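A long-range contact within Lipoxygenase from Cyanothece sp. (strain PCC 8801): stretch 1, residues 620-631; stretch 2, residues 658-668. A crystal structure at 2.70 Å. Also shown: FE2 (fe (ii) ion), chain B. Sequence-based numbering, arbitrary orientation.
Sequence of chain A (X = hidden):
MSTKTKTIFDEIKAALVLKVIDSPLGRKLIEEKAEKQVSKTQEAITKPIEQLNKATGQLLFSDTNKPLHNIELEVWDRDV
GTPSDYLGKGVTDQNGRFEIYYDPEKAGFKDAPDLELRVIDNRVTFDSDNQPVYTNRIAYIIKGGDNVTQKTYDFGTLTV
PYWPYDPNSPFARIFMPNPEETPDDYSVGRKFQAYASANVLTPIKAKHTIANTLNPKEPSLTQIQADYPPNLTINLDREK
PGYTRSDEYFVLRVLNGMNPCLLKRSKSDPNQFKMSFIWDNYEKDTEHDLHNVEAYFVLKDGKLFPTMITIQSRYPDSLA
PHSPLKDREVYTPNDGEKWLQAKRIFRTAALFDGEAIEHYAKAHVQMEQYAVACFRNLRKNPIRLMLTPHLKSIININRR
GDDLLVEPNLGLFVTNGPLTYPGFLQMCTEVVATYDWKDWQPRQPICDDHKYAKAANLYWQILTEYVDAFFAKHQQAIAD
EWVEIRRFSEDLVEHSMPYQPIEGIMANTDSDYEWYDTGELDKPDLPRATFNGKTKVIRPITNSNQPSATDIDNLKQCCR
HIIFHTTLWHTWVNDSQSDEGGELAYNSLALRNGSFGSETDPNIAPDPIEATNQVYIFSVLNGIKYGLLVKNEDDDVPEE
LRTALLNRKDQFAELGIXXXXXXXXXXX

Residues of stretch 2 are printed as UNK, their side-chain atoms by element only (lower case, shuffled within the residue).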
ATOM      1  N   VAL A 620       0.446  15.362  -6.234  1.00 64.80           N
ATOM      2  CA  VAL A 620       1.718  14.655  -6.134  1.00 64.77           C
ATOM      3  C   VAL A 620       1.508  13.145  -6.188  1.00 69.51           C
ATOM      4  O   VAL A 620       2.121  12.451  -7.003  1.00 70.96           O
ATOM      5  CB  VAL A 620       2.470  15.015  -4.831  1.00 62.23           C
ATOM      6  CG1 VAL A 620       3.471  13.922  -4.458  1.00 61.68           C
ATOM      7  CG2 VAL A 620       3.163  16.364  -4.967  1.00 61.50           C
ATOM      8  N   LEU A 621       0.628  12.647  -5.324  1.00 69.93           N
ATOM      9  CA  LEU A 621       0.403  11.214  -5.180  1.00 70.08           C
ATOM     10  C   LEU A 621      -0.111  10.566  -6.463  1.00 72.65           C
ATOM     11  O   LEU A 621       0.260   9.435  -6.775  1.00 72.78           O
ATOM     12  CB  LEU A 621      -0.574  10.937  -4.034  1.00 68.05           C
ATOM     13  CG  LEU A 621      -0.053  11.150  -2.609  1.00 63.65           C
ATOM     14  CD1 LEU A 621      -1.052  10.617  -1.583  1.00 62.45           C
ATOM     15  CD2 LEU A 621       1.316  10.507  -2.425  1.00 57.59           C
ATOM     16  N   ASN A 622      -0.964  11.261  -7.208  1.00 81.71           N
ATOM     17  CA  ASN A 622      -1.422  10.682  -8.466  1.00 88.19           C
ATOM     18  C   ASN A 622      -0.511  11.078  -9.637  1.00 85.65           C
ATOM     19  O   ASN A 622      -0.568  10.471 -10.706  1.00 90.28           O
ATOM     20  CB  ASN A 622      -2.886  11.070  -8.735  1.00101.76           C
ATOM     21  CG  ASN A 622      -3.037  12.135  -9.822  1.00117.67           C
ATOM     22  OD1 ASN A 622      -2.418  13.204  -9.771  1.00124.41           O
ATOM     23  ND2 ASN A 622      -3.877  11.842 -10.810  1.00120.13           N
ATOM     24  N   GLY A 623       0.340  12.081  -9.421  1.00 79.55           N
ATOM     25  CA  GLY A 623       1.243  12.559 -10.456  1.00 77.51           C
ATOM     26  C   GLY A 623       2.475  11.691 -10.655  1.00 70.89           C
ATOM     27  O   GLY A 623       3.081  11.694 -11.727  1.00 69.24           O
ATOM     28  N   ILE A 624       2.853  10.957  -9.613  1.00 64.12           N
ATOM     29  CA  ILE A 624       3.965  10.014  -9.690  1.00 57.70           C
ATOM     30  C   ILE A 624       3.452   8.649 -10.139  1.00 57.46           C
ATOM     31  O   ILE A 624       2.726   7.980  -9.399  1.00 61.82           O
ATOM     32  CB  ILE A 624       4.688   9.875  -8.334  1.00 49.85           C
ATOM     33  CG1 ILE A 624       5.180  11.237  -7.844  1.00 48.30           C
ATOM     34  CG2 ILE A 624       5.849   8.906  -8.444  1.00 46.07           C
ATOM     35  CD1 ILE A 624       5.577  11.253  -6.389  1.00 44.81           C
ATOM     36  N   LYS A 625       3.826   8.235 -11.345  1.00 55.32           N
ATOM     37  CA  LYS A 625       3.247   7.033 -11.931  1.00 57.57           C
ATOM     38  C   LYS A 625       4.289   6.106 -12.551  1.00 57.04           C
ATOM     39  O   LYS A 625       4.331   5.936 -13.766  1.00 66.34           O
ATOM     40  CB  LYS A 625       2.201   7.423 -12.981  1.00 64.36           C
ATOM     41  CG  LYS A 625       1.171   6.343 -13.269  1.00 69.73           C
ATOM     42  CD  LYS A 625      -0.088   6.937 -13.872  1.00 74.51           C
ATOM     43  CE  LYS A 625      -1.225   5.929 -13.872  1.00 78.72           C
ATOM     44  NZ  LYS A 625      -2.525   6.576 -14.205  1.00 80.63           N
ATOM     45  N   TYR A 626       5.118   5.500 -11.708  1.00 50.85           N
ATOM     46  CA  TYR A 626       6.112   4.532 -12.160  1.00 47.78           C
ATOM     47  C   TYR A 626       5.746   3.125 -11.682  1.00 54.64           C
ATOM     48  O   TYR A 626       5.442   2.913 -10.505  1.00 58.29           O
ATOM     49  CB  TYR A 626       7.503   4.930 -11.658  1.00 45.95           C
ATOM     50  CG  TYR A 626       8.637   4.039 -12.120  1.00 49.56           C
ATOM     51  CD1 TYR A 626       9.459   4.420 -13.169  1.00 47.42           C
ATOM     52  CD2 TYR A 626       8.900   2.824 -11.491  1.00 54.40           C
ATOM     53  CE1 TYR A 626      10.502   3.617 -13.591  1.00 48.11           C
ATOM     54  CE2 TYR A 626       9.940   2.012 -11.911  1.00 55.11           C
ATOM     55  CZ  TYR A 626      10.738   2.419 -12.964  1.00 54.34           C
ATOM     56  OH  TYR A 626      11.776   1.625 -13.387  1.00 57.54           O
ATOM     57  N   GLY A 627       5.787   2.163 -12.600  1.00 51.09           N
ATOM     58  CA  GLY A 627       5.457   0.786 -12.275  1.00 46.54           C
ATOM     59  C   GLY A 627       4.077   0.386 -12.764  1.00 47.34           C
ATOM     60  O   GLY A 627       3.111   0.371 -11.996  1.00 45.47           O
ATOM     61  N   LEU A 628       3.990   0.072 -14.054  1.00 47.46           N
ATOM     62  CA  LEU A 628       2.740  -0.349 -14.679  1.00 46.48           C
ATOM     63  C   LEU A 628       2.901  -1.733 -15.298  1.00 50.68           C
ATOM     64  O   LEU A 628       3.963  -2.066 -15.828  1.00 51.74           O
ATOM     65  CB  LEU A 628       2.298   0.658 -15.744  1.00 48.94           C
ATOM     66  CG  LEU A 628       2.187   2.115 -15.292  1.00 50.37           C
ATOM     67  CD1 LEU A 628       2.922   3.035 -16.257  1.00 43.57           C
ATOM     68  CD2 LEU A 628       0.733   2.532 -15.150  1.00 55.06           C
ATOM     69  N   LEU A 629       1.842  -2.534 -15.219  1.00 49.60           N
ATOM     70  CA  LEU A 629       1.869  -3.913 -15.697  1.00 49.22           C
ATOM     71  C   LEU A 629       2.279  -4.022 -17.164  1.00 51.95           C
ATOM     72  O   LEU A 629       3.180  -4.791 -17.506  1.00 54.72           O
ATOM     73  CB  LEU A 629       0.502  -4.573 -15.497  1.00 50.72           C
ATOM     74  CG  LEU A 629       0.102  -4.938 -14.067  1.00 49.72           C
ATOM     75  CD1 LEU A 629      -1.276  -5.562 -14.062  1.00 51.35           C
ATOM     76  CD2 LEU A 629       1.124  -5.880 -13.440  1.00 48.61           C
ATOM     77  N   VAL A 630       1.614  -3.256 -18.025  1.00 50.22           N
ATOM     78  CA  VAL A 630       1.893  -3.306 -19.457  1.00 52.51           C
ATOM     79  C   VAL A 630       3.294  -2.792 -19.763  1.00 52.74           C
ATOM     80  O   VAL A 630       4.073  -3.466 -20.431  1.00 56.20           O
ATOM     81  CB  VAL A 630       0.872  -2.485 -20.277  1.00 52.82           C
ATOM     82  CG1 VAL A 630       1.210  -2.552 -21.762  1.00 48.08           C
ATOM     83  CG2 VAL A 630      -0.540  -2.992 -20.026  1.00 52.21           C
ATOM     84  N   LYS A 631       3.609  -1.600 -19.264  1.00 49.88           N
ATOM     85  CA  LYS A 631       4.909  -0.985 -19.512  1.00 52.19           C
ATOM     86  C   LYS A 631       6.054  -1.839 -18.970  1.00 52.64           C
ATOM     87  O   LYS A 631       7.130  -1.892 -19.572  1.00 51.63           O
ATOM     88  CB  LYS A 631       4.964   0.416 -18.897  1.00 56.16           C
ATOM     89  CG  LYS A 631       6.117   1.276 -19.411  1.00 62.16           C
ATOM     90  CD  LYS A 631       6.002   2.709 -18.910  1.00 66.57           C
ATOM     91  CE  LYS A 631       7.027   3.617 -19.566  1.00 71.89           C
ATOM     92  NZ  LYS A 631       8.426   3.176 -19.302  1.00 76.39           N
ATOM     93  N   UNK A 658      -7.873   2.055 -19.683  1.00 55.58           N
ATOM     94  CA  UNK A 658      -6.641   1.655 -20.346  1.00 59.09           C
ATOM     95  C   UNK A 658      -5.856   0.702 -19.444  1.00 59.90           C
ATOM     96  O   UNK A 658      -5.418   1.080 -18.357  1.00 61.22           O
ATOM     97  c   UNK A 658      -5.797   2.886 -20.701  1.00 65.17           C
ATOM     98  o   UNK A 658      -4.264   3.554 -22.401  1.00 78.49           O
ATOM     99  c   UNK A 658      -4.734   2.593 -21.749  1.00 75.12           C
ATOM    100  o   UNK A 658      -4.368   1.409 -21.924  1.00 76.61           O
ATOM    101  N   UNK A 659      -5.679  -0.534 -19.900  1.00 54.73           N
ATOM    102  CA  UNK A 659      -4.923  -1.528 -19.146  1.00 51.20           C
ATOM    103  C   UNK A 659      -3.493  -1.065 -18.899  1.00 52.97           C
ATOM    104  O   UNK A 659      -2.813  -1.567 -18.004  1.00 55.61           O
ATOM    105  c   UNK A 659      -4.104  -4.058 -21.989  1.00 50.91           C
ATOM    106  c   UNK A 659      -4.224  -2.750 -21.241  1.00 52.28           C
ATOM    107  c   UNK A 659      -6.308  -3.413 -20.047  1.00 54.22           C
ATOM    108  c   UNK A 659      -4.897  -2.884 -19.872  1.00 52.47           C
ATOM    109  N   UNK A 660      -3.044  -0.100 -19.700  1.00 52.45           N
ATOM    110  CA  UNK A 660      -1.715   0.463 -19.557  1.00 52.78           C
ATOM    111  C   UNK A 660      -1.615   1.398 -18.368  1.00 55.67           C
ATOM    112  O   UNK A 660      -0.520   1.803 -17.983  1.00 57.10           O
ATOM    113  N   UNK A 661      -2.759   1.739 -17.783  1.00 56.78           N
ATOM    114  CA  UNK A 661      -2.791   2.599 -16.606  1.00 56.68           C
ATOM    115  C   UNK A 661      -2.898   1.803 -15.309  1.00 55.06           C
ATOM    116  O   UNK A 661      -3.012   2.376 -14.225  1.00 54.73           O
ATOM    117  c   UNK A 661      -3.950   3.591 -16.704  1.00 61.41           C
ATOM    118  o   UNK A 661      -2.450   5.319 -17.424  1.00 69.28           O
ATOM    119  c   UNK A 661      -3.584   4.840 -17.488  1.00 68.58           C
ATOM    120  n   UNK A 661      -4.544   5.373 -18.233  1.00 74.84           N
ATOM    121  N   UNK A 662      -2.857   0.481 -15.427  1.00 51.21           N
ATOM    122  CA  UNK A 662      -2.905  -0.393 -14.264  1.00 48.93           C
ATOM    123  C   UNK A 662      -1.517  -0.569 -13.660  1.00 47.40           C
ATOM    124  O   UNK A 662      -0.616  -1.108 -14.305  1.00 46.62           O
ATOM    125  c   UNK A 662      -3.455  -2.686 -13.408  1.00 49.97           C
ATOM    126  c   UNK A 662      -3.483  -1.773 -14.621  1.00 49.61           C
ATOM    127  c   UNK A 662      -5.526  -2.916 -15.640  1.00 44.69           C
ATOM    128  c   UNK A 662      -4.910  -1.626 -15.151  1.00 47.32           C
ATOM    129  N   UNK A 663      -1.353  -0.123 -12.419  1.00 48.20           N
ATOM    130  CA  UNK A 663      -0.056  -0.180 -11.750  1.00 45.67           C
ATOM    131  C   UNK A 663       0.318  -1.602 -11.351  1.00 41.99           C
ATOM    132  O   UNK A 663      -0.549  -2.431 -11.092  1.00 42.36           O
ATOM    133  c   UNK A 663       0.844   5.203  -9.703  1.00 42.16           C
ATOM    134  c   UNK A 663      -0.228   2.208 -10.806  1.00 39.74           C
ATOM    135  n   UNK A 663       2.043   4.658  -9.529  1.00 35.09           N
ATOM    136  n   UNK A 663      -0.246   4.441  -9.710  1.00 39.07           N
ATOM    137  c   UNK A 663      -0.244   2.995  -9.510  1.00 40.11           C
ATOM    138  c   UNK A 663      -0.051   0.724 -10.514  1.00 43.21           C
ATOM    139  n   UNK A 663       0.729   6.514  -9.886  1.00 46.64           N
ATOM    140  N   UNK A 664       1.617  -1.873 -11.311  1.00 43.79           N
ATOM    141  CA  UNK A 664       2.137  -3.192 -10.962  1.00 47.72           C
ATOM    142  C   UNK A 664       2.161  -3.386  -9.449  1.00 53.57           C
ATOM    143  O   UNK A 664       1.944  -4.488  -8.937  1.00 53.75           O
ATOM    144  c   UNK A 664       4.143  -4.733 -11.091  1.00 56.63           C
ATOM    145  o   UNK A 664       3.550  -3.337 -12.953  1.00 58.98           O
ATOM    146  c   UNK A 664       3.570  -3.396 -11.522  1.00 58.38           C
ATOM    147  N   UNK A 665       2.407  -2.296  -8.734  1.00 51.39           N
ATOM    148  CA  UNK A 665       2.692  -2.374  -7.311  1.00 46.85           C
ATOM    149  C   UNK A 665       2.194  -1.149  -6.558  1.00 43.12           C
ATOM    150  O   UNK A 665       1.574  -0.251  -7.132  1.00 39.21           O
ATOM    151  c   UNK A 665       5.091  -1.292  -7.209  1.00 37.15           C
ATOM    152  c   UNK A 665       6.537  -1.633  -6.892  1.00 38.30           C
ATOM    153  c   UNK A 665       4.999  -0.631  -8.579  1.00 32.21           C
ATOM    154  c   UNK A 665       4.200  -2.539  -7.087  1.00 42.41           C
ATOM    155  N   UNK A 666       2.468  -1.133  -5.260  1.00 43.21           N
ATOM    156  CA  UNK A 666       2.178   0.017  -4.418  1.00 44.53           C
ATOM    157  C   UNK A 666       3.486   0.675  -4.002  1.00 48.79           C
ATOM    158  O   UNK A 666       4.195   0.154  -3.146  1.00 55.01           O
ATOM    159  c   UNK A 666       0.099  -1.136  -3.555  1.00 36.12           C
ATOM    160  c   UNK A 666       1.070   0.848  -2.310  1.00 34.23           C
ATOM    161  c   UNK A 666       1.375  -0.381  -3.158  1.00 40.47           C
ATOM    162  c   UNK A 666      -0.755  -1.575  -2.393  1.00 26.25           C
ATOM    163  N   UNK A 667       3.812   1.806  -4.622  1.00 48.99           N
ATOM    164  CA  UNK A 667       4.996   2.571  -4.241  1.00 47.70           C
ATOM    165  C   UNK A 667       4.692   4.053  -4.170  1.00 46.02           C
ATOM    166  O   UNK A 667       5.600   4.874  -4.102  1.00 45.40           O
ATOM    167  o   UNK A 667       4.673   3.009  -6.966  1.00 55.57           O
ATOM    168  c   UNK A 667       5.775   2.545  -6.659  1.00 50.58           C
ATOM    169  n   UNK A 667       6.693   2.216  -7.563  1.00 44.43           N
ATOM    170  c   UNK A 667       6.157   2.322  -5.208  1.00 49.28           C
ATOM    171  N   UNK A 668       3.406   4.382  -4.193  1.00 50.15           N
ATOM    172  CA  UNK A 668       2.946   5.750  -3.992  1.00 45.94           C
ATOM    173  C   UNK A 668       1.611   5.695  -3.247  1.00 49.27           C
ATOM    174  O   UNK A 668       1.185   6.604  -2.528  1.00 44.92           O
ATOM    175  OXT UNK A 668       0.923   4.681  -3.357  1.00 55.10           O
ATOM    176  c   UNK A 668       1.648   5.910  -6.154  1.00 34.41           C
ATOM    177  c   UNK A 668       2.582   7.996  -5.057  1.00 45.36           C
ATOM    178  c   UNK A 668       2.788   6.504  -5.325  1.00 41.00           C
ATOM    179  c   UNK A 668       3.757   8.635  -4.350  1.00 49.93           C
TER
HETATM  180 FE   FE2 B 701      -1.293   4.952  -2.340  1.00 61.35          FE

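Position 658 carries two side-chain carbons, the second holding two oxygens, and touches nothing on stretch 1: Asp658. Its OD1 accepts from the backbone N of position 660 at 3.0 Å, at the start of the short 3-10 segment that follows.

Position 659 has four carbons, forked at the first, with one arm two carbons long; the inner carbon of that arm lies 3.9 Å from Val630 CG2. This is Ile659, and the carbon is CG1.

Position 660 has no side-chain atoms, and Val630 CG2 comes within 3.7 Å of its CA. It is Gly660; a CB here would be crowded by Asp658 OD1.

Position 661 shows two carbons, the second with one oxygen and one nitrogen, and the extended Lys625 reaches that oxygen. It is Asn661, held by a weak hydrogen bond, Lys625 NZ to Asn661 OD1 at 3.5 Å.

Position 662 is again four carbons forked at the first, one arm two long. Its short arm packs 3.7 Å from Leu629 CD1, while its backbone O accepts from Leu629 N at 3.0 Å. This is Ile662, the short arm being CG2.

Position 663 runs three carbons, a nitrogen, then a carbon bearing two more nitrogens. CB points away from stretch 1, yet the chain's end returns: a terminal nitrogen lies 2.5 Å from Ile624 O. This is Arg663; NH2 donates to that carbonyl, near the guanidinium plane, and Lys625 CG covers one face.

Position 664 has one carbon carrying an oxygen and a carbon. Its backbone N donates to Gly627 O at 2.8 Å, and its side-chain oxygen sits 3.5 Å from Leu629 CD2. It is Thr664, the oxygen OG1.

Position 665 has four carbons forked at the second, one tip lying 4.0 Å from Gly627 CA: Leu665. A CB on Gly627 would clash with this tip, CD2; Gly627's backbone angles call for glycine in any case.

Position 666, four carbons forked at the first with one longer arm, is Ile666; its CA-to-CB bond points away and it makes no contact with stretch 1.

Position 667 has two carbons, the second with one oxygen and one nitrogen; the nitrogen lies 3.3 Å from Tyr626 O. This is Asn667, with ND2 the donor.

Position 668 is forked at the first of four carbons, one arm two long, and ends in a carboxylate. The long arm's tip meets Leu621 CD2 at 3.6 Å and Ile624 CD1 at 3.8 Å. It is Ile668, the tip CD1; Ile668 OXT binds FE of FE2 at 2.5 Å, with three further ligand atoms from elsewhere in the structure.

The contact works by backbone pairing at the centre, a single bridge between Leu628 and Arg663, with apolar packing beyond it at Val630 and at Ile668. Arg663 and Asn667 satisfy carbonyls of the irregular segment, and the same Ile668 that anchors its side chain against stretch 1 offers its terminus to the metal.

Stretch 2 (658-668) DIGNIRTLINI
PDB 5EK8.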